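Local coordinates for protein F2 like fibronectin-binding protein (Streptococcus pneumoniae, PDB 5A0N) that probably attaches the pneumococcal surface to host tissue as an adhesin, through an internal thioester able to bind host molecules covalently, at residues 125-129 with 171-175. Sequence-based numbering, arbitrary orientation.
Sequences KRAWG and QQKKA
Two helices of the adhesin's helical insertion region meet here: the C-terminal part of helix 123-128 packs against the N-terminal part of helix 170-182, with Ala127 and Gln171 closest (CA to CA 5.2 Å). Gly129 follows with positive phi (66°), a conformation glycine adopts easily.

Alanine suits positions 127 and 175, where the backbones come close: Ala127 CB lies 4.0 Å from Ala175 CB. Trp128, chi1 m, offers a flat apolar ring and a donor NH; its CH2 is 3.6 Å from Ala175 CB. The aliphatic part of Gln171 packs on the indole face, a CH-pi contact with CB 3.7 Å from the five-membered ring's centroid, while Gln172 CG meets the ring edge, 3.9 Å from Trp128 CZ2. The indole also touches Thr134, Ala135 and Tyr138 of helix 132-152.

Two waters link polar atoms across the contact. One donates to Ala127 O (2.6 Å) and weakly accepts from Lys174 NZ (3.4 Å); another accepts from Trp128 NE1 (2.9 Å) and donates to Gln171 OE1 (3.2 Å), which also bonds weakly to Ser169. Direct cohesion is thus apolar, and these four polar atoms meet through water.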
loop_
_atom_site.group_PDB
_atom_site.type_symbol
_atom_site.label_atom_id
_atom_site.label_comp_id
_atom_site.label_asym_id
_atom_site.label_seq_id
_atom_site.Cartn_x
_atom_site.Cartn_y
_atom_site.Cartn_z
ATOM N N LYS A 125 -5.446 15.052 -10.582
ATOM C CA LYS A 125 -5.949 16.323 -11.102
ATOM C C LYS A 125 -7.412 16.226 -11.501
ATOM O O LYS A 125 -8.201 17.128 -11.260
ATOM C CB LYS A 125 -5.187 16.755 -12.362
ATOM C CG LYS A 125 -3.844 17.395 -12.165
ATOM C CD LYS A 125 -3.342 17.970 -13.480
ATOM N N ARG A 126 -7.787 15.123 -12.137
ATOM C CA ARG A 126 -9.176 14.982 -12.591
ATOM C C ARG A 126 -10.162 14.761 -11.449
ATOM O O ARG A 126 -11.297 15.185 -11.540
ATOM C CB ARG A 126 -9.265 13.839 -13.619
ATOM C CG ARG A 126 -8.557 14.186 -14.927
ATOM C CD ARG A 126 -8.708 13.089 -15.927
ATOM N NE ARG A 126 -7.858 11.947 -15.628
ATOM C CZ ARG A 126 -8.077 10.689 -15.995
ATOM N NH1 ARG A 126 -9.200 10.314 -16.607
ATOM N NH2 ARG A 126 -7.146 9.815 -15.725
ATOM N N ALA A 127 -9.745 14.042 -10.399
ATOM C CA ALA A 127 -10.658 13.695 -9.305
ATOM C C ALA A 127 -10.692 14.704 -8.169
ATOM O O ALA A 127 -11.771 14.942 -7.601
ATOM C CB ALA A 127 -10.312 12.302 -8.771
ATOM N N TRP A 128 -9.519 15.229 -7.818
ATOM C CA TRP A 128 -9.372 16.173 -6.687
ATOM C C TRP A 128 -8.956 17.576 -7.115
ATOM O O TRP A 128 -8.929 18.470 -6.280
ATOM C CB TRP A 128 -8.382 15.648 -5.607
ATOM C CG TRP A 128 -8.929 14.548 -4.802
ATOM C CD1 TRP A 128 -9.714 14.658 -3.688
ATOM C CD2 TRP A 128 -8.751 13.140 -5.026
ATOM N NE1 TRP A 128 -10.055 13.397 -3.228
ATOM C CE2 TRP A 128 -9.483 12.460 -4.047
ATOM C CE3 TRP A 128 -8.058 12.404 -5.977
ATOM C CZ2 TRP A 128 -9.536 11.076 -3.999
ATOM C CZ3 TRP A 128 -8.112 11.026 -5.920
ATOM C CH2 TRP A 128 -8.845 10.382 -4.959
ATOM N N GLY A 129 -8.601 17.784 -8.379
ATOM C CA GLY A 129 -8.163 19.104 -8.826
ATOM C C GLY A 129 -6.863 19.433 -8.123
ATOM O O GLY A 129 -5.900 18.654 -8.164
ATOM N N GLN A 171 -15.178 12.039 -4.860
ATOM C CA GLN A 171 -13.898 12.121 -5.583
ATOM C C GLN A 171 -13.227 10.754 -5.619
ATOM O O GLN A 171 -12.647 10.364 -6.649
ATOM C CB GLN A 171 -12.957 13.118 -4.909
ATOM C CG GLN A 171 -13.470 14.531 -4.924
ATOM C CD GLN A 171 -14.464 14.868 -3.816
ATOM O OE1 GLN A 171 -14.704 14.110 -2.885
ATOM N NE2 GLN A 171 -15.029 16.057 -3.922
ATOM N N GLN A 172 -13.293 10.002 -4.519
ATOM C CA GLN A 172 -12.764 8.621 -4.535
ATOM C C GLN A 172 -13.468 7.732 -5.544
ATOM O O GLN A 172 -12.814 6.920 -6.206
ATOM C CB GLN A 172 -12.851 7.999 -3.149
ATOM C CG GLN A 172 -11.797 8.533 -2.187
ATOM C CD GLN A 172 -11.896 7.898 -0.829
ATOM O OE1 GLN A 172 -12.962 7.929 -0.219
ATOM N NE2 GLN A 172 -10.807 7.346 -0.348
ATOM N N LYS A 173 -14.788 7.840 -5.601
ATOM C CA LYS A 173 -15.552 7.037 -6.546
ATOM C C LYS A 173 -15.119 7.346 -7.989
ATOM O O LYS A 173 -14.932 6.445 -8.810
ATOM C CB LYS A 173 -17.043 7.234 -6.351
ATOM C CG LYS A 173 -17.527 6.701 -5.009
ATOM C CD LYS A 173 -18.984 7.031 -4.773
ATOM C CE LYS A 173 -19.458 6.587 -3.403
ATOM N NZ LYS A 173 -20.828 7.052 -3.142
ATOM N N LYS A 174 -14.935 8.633 -8.304
ATOM C CA LYS A 174 -14.461 9.033 -9.628
ATOM C C LYS A 174 -13.063 8.476 -9.870
ATOM O O LYS A 174 -12.774 7.934 -10.942
ATOM C CB LYS A 174 -14.471 10.547 -9.785
ATOM C CG LYS A 174 -15.848 11.171 -9.654
ATOM C CD LYS A 174 -15.802 12.686 -9.803
ATOM C CE LYS A 174 -17.220 13.243 -9.766
ATOM N NZ LYS A 174 -17.255 14.714 -9.574
ATOM N N ALA A 175 -12.173 8.609 -8.888
ATOM C CA ALA A 175 -10.819 8.116 -9.040
ATOM C C ALA A 175 -10.801 6.616 -9.295
ATOM O O ALA A 175 -9.973 6.144 -10.089
ATOM C CB ALA A 175 -9.991 8.432 -7.807
HETATM O O HOH W 1 -14.163 15.508 -8.481
HETATM O O HOH W 2 -12.142 13.061 -1.222
#